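PDB 6YF6: galactose-binding lectin from Enterobacter cloacae subsp. cloacae, which binds an alpha-L-fucoside through a calcium ion in its C-terminal lectin domain, and is named, probably by family resemblance, for galactose. Local coordinates for residues A[68-73]-A[138-143]; A[82-87]-A[133-138]. All coordinates share one frame; numbering follows the deposited sequence.

Both contacts use strand 135-143, and their centres lie about 11 Å apart. Contact 1 pairs this strand with 65-74 inside one four-stranded antiparallel sheet; contact 2 packs the start of the same strand against 82-87, at the beginning of strand 83-88 of the other sheet, and so bridges the two layers of the sandwich. Along the chain the order is 68-73, 82-87, 133-138, 138-143, so contact 2 is nested in the loop closed by contact 1, and Lys138 is shared. Strand 135-143 thus runs from the calcium and sugar site, to which contact 2 contributes Asp134, to the subunit interface, where contact 1 and its strand meet the second copy.

Contact 1. Residues A[68-73]-A[138-143]; sequences WTVKIA and KELKIK. With PO4 (phosphate ion), chain F.
Lys71 and Glu139 sit opposite each other as an antiparallel hydrogen-bonded pair, their side chains side by side and pointing the same way. CB of Lys71 packs against Lys138 CG at 3.8 Å, and CG comes near Glu139 CB. With its chain extended beyond CG, Lys71 then touches Lys138 CE with one flank of CD and nears Glu139 CD with another, and brings CE to 3.4 Å from Glu139 OE1. At the tip, NZ forms a salt bridge with Glu139 OE2 whose hydrogen bond, at 3.4 Å, is weak. OE1 instead accepts a bond from a water that also binds Thr69 OG1; a second water links Thr69 OG1 to Lys141 O. Lys138 NZ turns to a phosphate ion, probably from the crystallisation liquor, donating to O1 at 2.8 Å and weakly to O3. Thr35 of both subunits and Lys138 and Lys71 of the second subunit also hold this phosphate. Between the backbones, Thr69 and Lys141 exchange N-H...O hydrogen bonds in both directions, Lys71 N bonds to Glu139 O, and Lys138 N to Lys71 O. These are inner strands of one sheet of a two-sheet beta sandwich, and residues 140-143 also pair in a second antiparallel ladder with a strand of the second subunit, so the sheet runs on across the interface. The other face of the pair, with Trp68, Val70, Leu140 and Ile142, meets strands 83-88 and 118-125 in the core. The Trp68 indole lies beside Leu140 and Ile142. Ile142 CD1 sits over its five-membered ring in a CH-pi contact, 4.2 Å from the centroid, while Leu140 CB meets the ring edge at NE1, a buried nitrogen without a hydrogen-bond partner. Leu140 CD2 touches Val70 CG2 at 3.9 Å.

Contact 2. Residues A[82-87]-A[133-138]; sequences PKVSLR and NDFRIK. With CA (calcium ion), chain D; SFU (methyl 1-seleno-alpha-L-fucopyranoside), chain C; PO4 (phosphate ion), chain F.
Asn133 lays its OD1 against Pro82, 3.2 Å from Pro82 CA and 3.4 Å from Pro82 CB. The same oxygen accepts a bond from a water that in turn accepts from Lys83 N, so a single water ties the two segments together; Asn133 ND2 is held by Ala129 O. Asp134 points its CB away from 82-87. Its OD1 binds the calcium ion at 2.5 Å, and OD2 lies 2.7 Å from O4 of the fucoside. Phe135 points its CB toward 82-87. Its CD1 meets Pro82 CG and CB, each at 3.5 Å, CG coming in obliquely to the ring, while Val84 CG2 lies over one ring face, offset toward the rim and 4.2 Å from CE2. Beyond Phe135 the strand continues in its own sheet. Neighbouring residues thus serve different ends: Asn133 packs on Pro82 at the turn into strand 83-88, Phe135 on Pro82 and on Val84 of that strand, and Asp134 joins Ile41, Thr42, Ser130 and Gly132 around a calcium that also binds sugar O3 and O4, a calcium-bridged sugar site as in PA-IL-type lectins.

Contact 1. Residues A[68-73]-A[138-143]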
ATOM      1  N   TRP A  68      13.102   5.363   4.696  1.00 25.58           N
ATOM      2  CA  TRP A  68      12.767   5.252   3.283  1.00 27.93           C
ATOM      3  C   TRP A  68      12.188   3.866   3.028  1.00 28.02           C
ATOM      4  O   TRP A  68      12.864   2.858   3.263  1.00 29.98           O
ATOM      5  CB  TRP A  68      14.011   5.506   2.430  1.00 24.88           C
ATOM      6  CG  TRP A  68      13.812   5.391   0.950  1.00 25.35           C
ATOM      7  CD1 TRP A  68      12.625   5.335   0.277  1.00 25.37           C
ATOM      8  CD2 TRP A  68      14.840   5.325  -0.045  1.00 23.99           C
ATOM      9  NE1 TRP A  68      12.852   5.231  -1.076  1.00 25.92           N
ATOM     10  CE2 TRP A  68      14.204   5.225  -1.299  1.00 24.70           C
ATOM     11  CE3 TRP A  68      16.238   5.339   0.004  1.00 24.52           C
ATOM     12  CZ2 TRP A  68      14.917   5.137  -2.493  1.00 26.97           C
ATOM     13  CZ3 TRP A  68      16.944   5.255  -1.187  1.00 26.46           C
ATOM     14  CH2 TRP A  68      16.283   5.155  -2.415  1.00 27.49           C
ATOM     15  N   THR A  69      10.941   3.817   2.563  1.00 27.92           N
ATOM     16  CA  THR A  69      10.283   2.566   2.208  1.00 26.64           C
ATOM     17  C   THR A  69       9.944   2.565   0.723  1.00 23.43           C
ATOM     18  O   THR A  69       9.599   3.603   0.150  1.00 22.86           O
ATOM     19  CB  THR A  69       9.013   2.337   3.043  1.00 27.00           C
ATOM     20  OG1 THR A  69       8.143   3.472   2.946  1.00 26.47           O
ATOM     21  CG2 THR A  69       9.383   2.094   4.509  1.00 29.74           C
ATOM     22  N   VAL A  70      10.069   1.389   0.106  1.00 23.61           N
ATOM     23  CA  VAL A  70       9.826   1.184  -1.316  1.00 22.38           C
ATOM     24  C   VAL A  70       8.956  -0.057  -1.445  1.00 22.91           C
ATOM     25  O   VAL A  70       9.333  -1.131  -0.964  1.00 23.17           O
ATOM     26  CB  VAL A  70      11.131   1.006  -2.113  1.00 23.35           C
ATOM     27  CG1 VAL A  70      10.827   0.648  -3.574  1.00 24.17           C
ATOM     28  CG2 VAL A  70      11.979   2.261  -2.032  1.00 23.37           C
ATOM     29  N   LYS A  71       7.790   0.091  -2.064  1.00 21.44           N
ATOM     30  CA  LYS A  71       6.900  -1.039  -2.299  1.00 23.21           C
ATOM     31  C   LYS A  71       7.254  -1.643  -3.650  1.00 21.96           C
ATOM     32  O   LYS A  71       7.176  -0.964  -4.679  1.00 21.95           O
ATOM     33  CB  LYS A  71       5.440  -0.602  -2.250  1.00 28.04           C
ATOM     34  CG  LYS A  71       5.000  -0.148  -0.862  1.00 37.44           C
ATOM     35  CD  LYS A  71       3.489   0.002  -0.769  1.00 51.98           C
ATOM     36  CE  LYS A  71       3.067   0.571   0.580  1.00 64.87           C
ATOM     37  NZ  LYS A  71       1.677   1.113   0.554  1.00 74.64           N
ATOM     38  N   ILE A  72       7.641  -2.916  -3.645  1.00 23.15           N
ATOM     39  CA  ILE A  72       8.297  -3.532  -4.789  1.00 23.20           C
ATOM     40  C   ILE A  72       7.852  -4.980  -4.906  1.00 23.25           C
ATOM     41  O   ILE A  72       7.543  -5.635  -3.908  1.00 21.46           O
ATOM     42  CB  ILE A  72       9.832  -3.429  -4.646  1.00 22.09           C
ATOM     43  CG1 ILE A  72      10.533  -3.955  -5.893  1.00 24.51           C
ATOM     44  CG2 ILE A  72      10.316  -4.188  -3.408  1.00 20.51           C
ATOM     45  CD1 ILE A  72      11.973  -3.512  -5.976  1.00 26.60           C
ATOM     46  N   ALA A  73       7.822  -5.479  -6.143  1.00 24.65           N
ATOM     47  CA  ALA A  73       7.405  -6.850  -6.397  1.00 23.17           C
ATOM     48  C   ALA A  73       8.112  -7.396  -7.626  1.00 21.94           C
ATOM     49  O   ALA A  73       8.303  -6.683  -8.615  1.00 23.10           O
ATOM     50  CB  ALA A  73       5.888  -6.954  -6.603  1.00 21.99           C
ATOM     51  N   LYS A 138       5.954   0.414  -7.094  1.00 19.85           N
ATOM     52  CA  LYS A 138       4.729   1.201  -7.112  1.00 22.30           C
ATOM     53  C   LYS A 138       4.739   2.365  -6.130  1.00 22.76           C
ATOM     54  O   LYS A 138       3.871   3.239  -6.233  1.00 23.64           O
ATOM     55  CB  LYS A 138       3.512   0.308  -6.825  1.00 24.47           C
ATOM     56  CG  LYS A 138       3.430  -0.246  -5.407  1.00 25.41           C
ATOM     57  CD  LYS A 138       2.216  -1.159  -5.256  1.00 27.54           C
ATOM     58  CE  LYS A 138       2.141  -1.793  -3.871  1.00 29.04           C
ATOM     59  NZ  LYS A 138       0.913  -2.635  -3.718  1.00 30.73           N
ATOM     60  N   GLU A 139       5.687   2.417  -5.200  1.00 22.12           N
ATOM     61  CA  GLU A 139       5.691   3.504  -4.231  1.00 25.31           C
ATOM     62  C   GLU A 139       7.074   3.663  -3.623  1.00 22.21           C
ATOM     63  O   GLU A 139       7.749   2.676  -3.319  1.00 24.49           O
ATOM     64  CB  GLU A 139       4.652   3.255  -3.130  1.00 28.20           C
ATOM     65  CG  GLU A 139       4.668   4.285  -2.015  1.00 32.76           C
ATOM     66  CD  GLU A 139       3.619   4.005  -0.960  1.00 34.81           C
ATOM     67  OE1 GLU A 139       3.990   3.874   0.227  1.00 35.36           O
ATOM     68  OE2 GLU A 139       2.426   3.908  -1.322  1.00 36.25           O
ATOM     69  N   LEU A 140       7.486   4.919  -3.459  1.00 22.38           N
ATOM     70  CA  LEU A 140       8.676   5.278  -2.698  1.00 22.71           C
ATOM     71  C   LEU A 140       8.265   6.348  -1.699  1.00 24.00           C
ATOM     72  O   LEU A 140       7.704   7.381  -2.087  1.00 25.16           O
ATOM     73  CB  LEU A 140       9.801   5.784  -3.603  1.00 23.14           C
ATOM     74  CG  LEU A 140      10.157   4.917  -4.813  1.00 22.37           C
ATOM     75  CD1 LEU A 140       9.497   5.482  -6.057  1.00 21.27           C
ATOM     76  CD2 LEU A 140      11.673   4.812  -5.004  1.00 23.67           C
ATOM     77  N   LYS A 141       8.530   6.102  -0.421  1.00 23.92           N
ATOM     78  CA  LYS A 141       8.086   6.990   0.641  1.00 24.64           C
ATOM     79  C   LYS A 141       9.234   7.228   1.603  1.00 25.75           C
ATOM     80  O   LYS A 141       9.920   6.282   2.006  1.00 26.05           O
ATOM     81  CB  LYS A 141       6.884   6.407   1.392  1.00 25.14           C
ATOM     82  CG  LYS A 141       6.261   7.367   2.402  1.00 26.66           C
ATOM     83  CD  LYS A 141       4.956   6.821   2.951  1.00 31.29           C
ATOM     84  CE  LYS A 141       5.181   5.590   3.819  1.00 35.97           C
ATOM     85  NZ  LYS A 141       3.929   5.150   4.501  1.00 42.08           N
ATOM     86  N   ILE A 142       9.444   8.488   1.963  1.00 25.67           N
ATOM     87  CA  ILE A 142      10.431   8.876   2.959  1.00 24.70           C
ATOM     88  C   ILE A 142       9.709   9.661   4.044  1.00 24.35           C
ATOM     89  O   ILE A 142       9.026  10.648   3.747  1.00 24.09           O
ATOM     90  CB  ILE A 142      11.572   9.706   2.345  1.00 26.23           C
ATOM     91  CG1 ILE A 142      12.322   8.888   1.291  1.00 26.89           C
ATOM     92  CG2 ILE A 142      12.536  10.162   3.442  1.00 26.73           C
ATOM     93  CD1 ILE A 142      11.749   9.008  -0.113  1.00 26.87           C
ATOM     94  N   LYS A 143       9.861   9.221   5.295  1.00 24.97           N
ATOM     95  CA  LYS A 143       9.248   9.868   6.446  1.00 26.19           C
ATOM     96  C   LYS A 143      10.314  10.187   7.486  1.00 25.81           C
ATOM     97  O   LYS A 143      11.330   9.495   7.590  1.00 26.82           O
ATOM     98  CB  LYS A 143       8.162   8.988   7.090  1.00 29.98           C
ATOM     99  CG  LYS A 143       7.118   8.456   6.131  1.00 36.50           C
ATOM    100  CD  LYS A 143       5.721   8.470   6.731  1.00 45.95           C
ATOM    101  CE  LYS A 143       5.677   7.861   8.127  1.00 51.76           C
ATOM    102  NZ  LYS A 143       4.295   7.465   8.513  1.00 55.27           N
TER
HETATM  103  P   PO4 F 302      -1.495  -0.086  -3.103  1.00 30.52           P
HETATM  104  O1  PO4 F 302      -1.603  -1.366  -3.895  1.00 30.69           O
HETATM  105  O2  PO4 F 302      -1.974   1.072  -3.945  1.00 28.06           O
HETATM  106  O3  PO4 F 302      -0.059   0.160  -2.711  1.00 32.81           O
HETATM  107  O4  PO4 F 302      -2.333  -0.209  -1.854  1.00 33.57           O
HETATM  108  O   HOH W   1       8.749   5.464   4.779  1.00 25.17           O
HETATM  109  O   HOH W   2       6.200   2.769   1.139  1.00 31.83           O

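Contact 2. Residues A[82-87]-A[133-138]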
ATOM      1  N   PRO A  82      15.433 -10.645  -9.226  1.00 26.18           N
ATOM      2  CA  PRO A  82      16.039  -9.337  -8.946  1.00 26.42           C
ATOM      3  C   PRO A  82      16.617  -9.287  -7.538  1.00 27.00           C
ATOM      4  O   PRO A  82      16.213 -10.032  -6.644  1.00 27.89           O
ATOM      5  CB  PRO A  82      14.869  -8.354  -9.104  1.00 25.55           C
ATOM      6  CG  PRO A  82      13.818  -9.103  -9.880  1.00 25.18           C
ATOM      7  CD  PRO A  82      13.984 -10.537  -9.487  1.00 24.47           C
ATOM      8  N   LYS A  83      17.587  -8.389  -7.347  1.00 26.98           N
ATOM      9  CA  LYS A  83      18.158  -8.104  -6.031  1.00 27.82           C
ATOM     10  C   LYS A  83      18.340  -6.599  -5.912  1.00 25.23           C
ATOM     11  O   LYS A  83      19.124  -6.012  -6.663  1.00 25.33           O
ATOM     12  CB  LYS A  83      19.498  -8.814  -5.825  1.00 36.52           C
ATOM     13  CG  LYS A  83      19.418 -10.328  -5.786  1.00 45.36           C
ATOM     14  CD  LYS A  83      20.742 -10.922  -5.314  1.00 57.97           C
ATOM     15  CE  LYS A  83      20.726 -12.441  -5.344  1.00 68.40           C
ATOM     16  NZ  LYS A  83      22.102 -13.003  -5.475  1.00 78.53           N
ATOM     17  N   VAL A  84      17.637  -5.975  -4.969  1.00 24.04           N
ATOM     18  CA  VAL A  84      17.520  -4.522  -4.920  1.00 24.28           C
ATOM     19  C   VAL A  84      17.822  -4.029  -3.514  1.00 23.94           C
ATOM     20  O   VAL A  84      17.360  -4.613  -2.527  1.00 25.91           O
ATOM     21  CB  VAL A  84      16.113  -4.072  -5.370  1.00 23.99           C
ATOM     22  CG1 VAL A  84      16.042  -2.557  -5.477  1.00 25.31           C
ATOM     23  CG2 VAL A  84      15.750  -4.726  -6.706  1.00 24.87           C
ATOM     24  N   SER A  85      18.599  -2.948  -3.422  1.00 23.43           N
ATOM     25  CA  SER A  85      18.927  -2.312  -2.152  1.00 23.19           C
ATOM     26  C   SER A  85      18.669  -0.813  -2.264  1.00 24.67           C
ATOM     27  O   SER A  85      18.291  -0.303  -3.325  1.00 24.52           O
ATOM     28  CB  SER A  85      20.382  -2.584  -1.743  1.00 24.05           C
ATOM     29  OG  SER A  85      21.301  -2.001  -2.654  1.00 24.83           O
ATOM     30  N   LEU A  86      18.876  -0.106  -1.154  1.00 24.41           N
ATOM     31  CA  LEU A  86      18.700   1.337  -1.084  1.00 22.13           C
ATOM     32  C   LEU A  86      20.017   2.011  -0.723  1.00 24.74           C
ATOM     33  O   LEU A  86      20.797   1.486   0.082  1.00 25.93           O
ATOM     34  CB  LEU A  86      17.639   1.716  -0.053  1.00 24.03           C
ATOM     35  CG  LEU A  86      16.288   1.017  -0.194  1.00 26.95           C
ATOM     36  CD1 LEU A  86      15.403   1.314   1.014  1.00 31.44           C
ATOM     37  CD2 LEU A  86      15.614   1.441  -1.481  1.00 27.03           C
ATOM     38  N   ARG A  87      20.241   3.189  -1.294  1.00 24.88           N
ATOM     39  CA  ARG A  87      21.462   3.953  -1.077  1.00 26.74           C
ATOM     40  C   ARG A  87      21.108   5.409  -0.820  1.00 27.40           C
ATOM     41  O   ARG A  87      20.198   5.956  -1.448  1.00 28.48           O
ATOM     42  CB  ARG A  87      22.395   3.826  -2.286  1.00 28.68           C
ATOM     43  CG  ARG A  87      23.744   4.507  -2.134  1.00 30.32           C
ATOM     44  CD  ARG A  87      24.650   4.171  -3.314  1.00 32.77           C
ATOM     45  NE  ARG A  87      24.922   2.738  -3.394  1.00 33.13           N
ATOM     46  CZ  ARG A  87      25.276   2.093  -4.503  1.00 34.18           C
ATOM     47  NH1 ARG A  87      25.405   2.745  -5.653  1.00 33.86           N
ATOM     48  NH2 ARG A  87      25.496   0.787  -4.461  1.00 37.21           N
ATOM     49  N   ASN A 133      14.907 -11.062 -14.122  1.00 26.28           N
ATOM     50  CA  ASN A 133      15.232  -9.798 -13.470  1.00 25.66           C
ATOM     51  C   ASN A 133      14.172  -8.739 -13.778  1.00 24.18           C
ATOM     52  O   ASN A 133      14.483  -7.595 -14.116  1.00 22.48           O
ATOM     53  CB  ASN A 133      16.625  -9.325 -13.897  1.00 27.25           C
ATOM     54  CG  ASN A 133      17.160  -8.223 -13.013  1.00 27.40           C
ATOM     55  OD1 ASN A 133      16.760  -8.097 -11.860  1.00 25.23           O
ATOM     56  ND2 ASN A 133      18.068  -7.419 -13.550  1.00 28.80           N
ATOM     57  N   ASP A 134      12.905  -9.137 -13.660  1.00 23.84           N
ATOM     58  CA  ASP A 134      11.761  -8.288 -13.975  1.00 23.79           C
ATOM     59  C   ASP A 134      10.980  -7.973 -12.704  1.00 20.01           C
ATOM     60  O   ASP A 134      10.650  -8.880 -11.934  1.00 21.43           O
ATOM     61  CB  ASP A 134      10.847  -8.976 -14.993  1.00 24.14           C
ATOM     62  CG  ASP A 134      11.604  -9.473 -16.208  1.00 24.82           C
ATOM     63  OD1 ASP A 134      12.215  -8.638 -16.906  1.00 23.86           O
ATOM     64  OD2 ASP A 134      11.592 -10.696 -16.462  1.00 24.85           O
ATOM     65  N   PHE A 135      10.671  -6.695 -12.493  1.00 19.95           N
ATOM     66  CA  PHE A 135      10.023  -6.284 -11.254  1.00 20.13           C
ATOM     67  C   PHE A 135       9.373  -4.920 -11.446  1.00 20.49           C
ATOM     68  O   PHE A 135       9.565  -4.252 -12.464  1.00 20.48           O
ATOM     69  CB  PHE A 135      11.023  -6.259 -10.086  1.00 20.89           C
ATOM     70  CG  PHE A 135      12.252  -5.425 -10.344  1.00 23.73           C
ATOM     71  CD1 PHE A 135      13.291  -5.912 -11.125  1.00 25.71           C
ATOM     72  CD2 PHE A 135      12.377  -4.163  -9.786  1.00 23.00           C
ATOM     73  CE1 PHE A 135      14.426  -5.148 -11.356  1.00 26.30           C
ATOM     74  CE2 PHE A 135      13.506  -3.396 -10.013  1.00 23.61           C
ATOM     75  CZ  PHE A 135      14.532  -3.891 -10.800  1.00 25.36           C
ATOM     76  N   ARG A 136       8.580  -4.525 -10.448  1.00 21.57           N
ATOM     77  CA  ARG A 136       7.862  -3.257 -10.461  1.00 21.19           C
ATOM     78  C   ARG A 136       8.030  -2.556  -9.120  1.00 19.88           C
ATOM     79  O   ARG A 136       8.109  -3.199  -8.071  1.00 19.29           O
ATOM     80  CB  ARG A 136       6.356  -3.461 -10.746  1.00 22.70           C
ATOM     81  CG  ARG A 136       6.021  -3.972 -12.151  1.00 22.75           C
ATOM     82  CD  ARG A 136       4.565  -4.441 -12.240  1.00 23.51           C
ATOM     83  NE  ARG A 136       4.132  -4.675 -13.616  1.00 24.94           N
ATOM     84  CZ  ARG A 136       3.012  -5.309 -13.961  1.00 24.26           C
ATOM     85  NH1 ARG A 136       2.195  -5.793 -13.036  1.00 26.82           N
ATOM     86  NH2 ARG A 136       2.712  -5.467 -15.242  1.00 24.60           N
ATOM     87  N   ILE A 137       8.078  -1.225  -9.164  1.00 18.82           N
ATOM     88  CA  ILE A 137       8.077  -0.383  -7.972  1.00 18.94           C
ATOM     89  C   ILE A 137       6.873   0.542  -8.054  1.00 20.26           C
ATOM     90  O   ILE A 137       6.785   1.374  -8.966  1.00 22.62           O
ATOM     91  CB  ILE A 137       9.374   0.429  -7.834  1.00 19.84           C
ATOM     92  CG1 ILE A 137      10.540  -0.504  -7.501  1.00 21.00           C
ATOM     93  CG2 ILE A 137       9.203   1.506  -6.762  1.00 21.25           C
ATOM     94  CD1 ILE A 137      11.915   0.128  -7.663  1.00 20.95           C
ATOM     95  N   LYS A 138       5.954   0.414  -7.094  1.00 19.85           N
ATOM     96  CA  LYS A 138       4.729   1.201  -7.112  1.00 22.30           C
ATOM     97  C   LYS A 138       4.739   2.365  -6.130  1.00 22.76           C
ATOM     98  O   LYS A 138       3.871   3.239  -6.233  1.00 23.64           O
ATOM     99  CB  LYS A 138       3.512   0.308  -6.825  1.00 24.47           C
ATOM    100  CG  LYS A 138       3.430  -0.246  -5.407  1.00 25.41           C
ATOM    101  CD  LYS A 138       2.216  -1.159  -5.256  1.00 27.54           C
ATOM    102  CE  LYS A 138       2.141  -1.793  -3.871  1.00 29.04           C
ATOM    103  NZ  LYS A 138       0.913  -2.635  -3.718  1.00 30.73           N
TER
HETATM  104 CA    CA D 302      14.213  -8.905 -18.328  1.00 21.95          CA
HETATM  105  C1  SFU C 301      13.886 -12.751 -21.480  1.00 34.30           C
HETATM  106  C2  SFU C 301      14.107 -11.243 -21.360  1.00 21.73           C
HETATM  107  C3  SFU C 301      12.837 -10.488 -20.912  1.00 23.73           C
HETATM  108  C4  SFU C 301      12.307 -11.155 -19.648  1.00 27.29           C
HETATM  109  C5  SFU C 301      12.029 -12.623 -19.966  1.00 30.56           C
HETATM  110  C6  SFU C 301      11.517 -13.321 -18.714  1.00 34.79           C
HETATM  111  O2  SFU C 301      14.538 -10.741 -22.613  1.00 19.34           O
HETATM  112  O3  SFU C 301      13.184  -9.158 -20.563  1.00 26.16           O
HETATM  113  O4  SFU C 301      13.262 -11.124 -18.599  1.00 23.36           O
HETATM  114  O5  SFU C 301      13.227 -13.316 -20.380  1.00 24.56           O
HETATM  115  CM  SFU C 301      12.591 -15.026 -22.983  1.00 45.17           C
HETATM  116 SE   SFU C 301      12.836 -13.131 -23.158  1.00 44.71          SE
HETATM  117  P   PO4 F 302      -1.495  -0.086  -3.103  1.00 30.52           P
HETATM  118  O1  PO4 F 302      -1.603  -1.366  -3.895  1.00 30.69           O
HETATM  119  O2  PO4 F 302      -1.974   1.072  -3.945  1.00 28.06           O
HETATM  120  O3  PO4 F 302      -0.059   0.160  -2.711  1.00 32.81           O
HETATM  121  O4  PO4 F 302      -2.333  -0.209  -1.854  1.00 33.57           O
HETATM  122  O   HOH W   3      17.922  -6.555  -9.585  1.00 19.64           O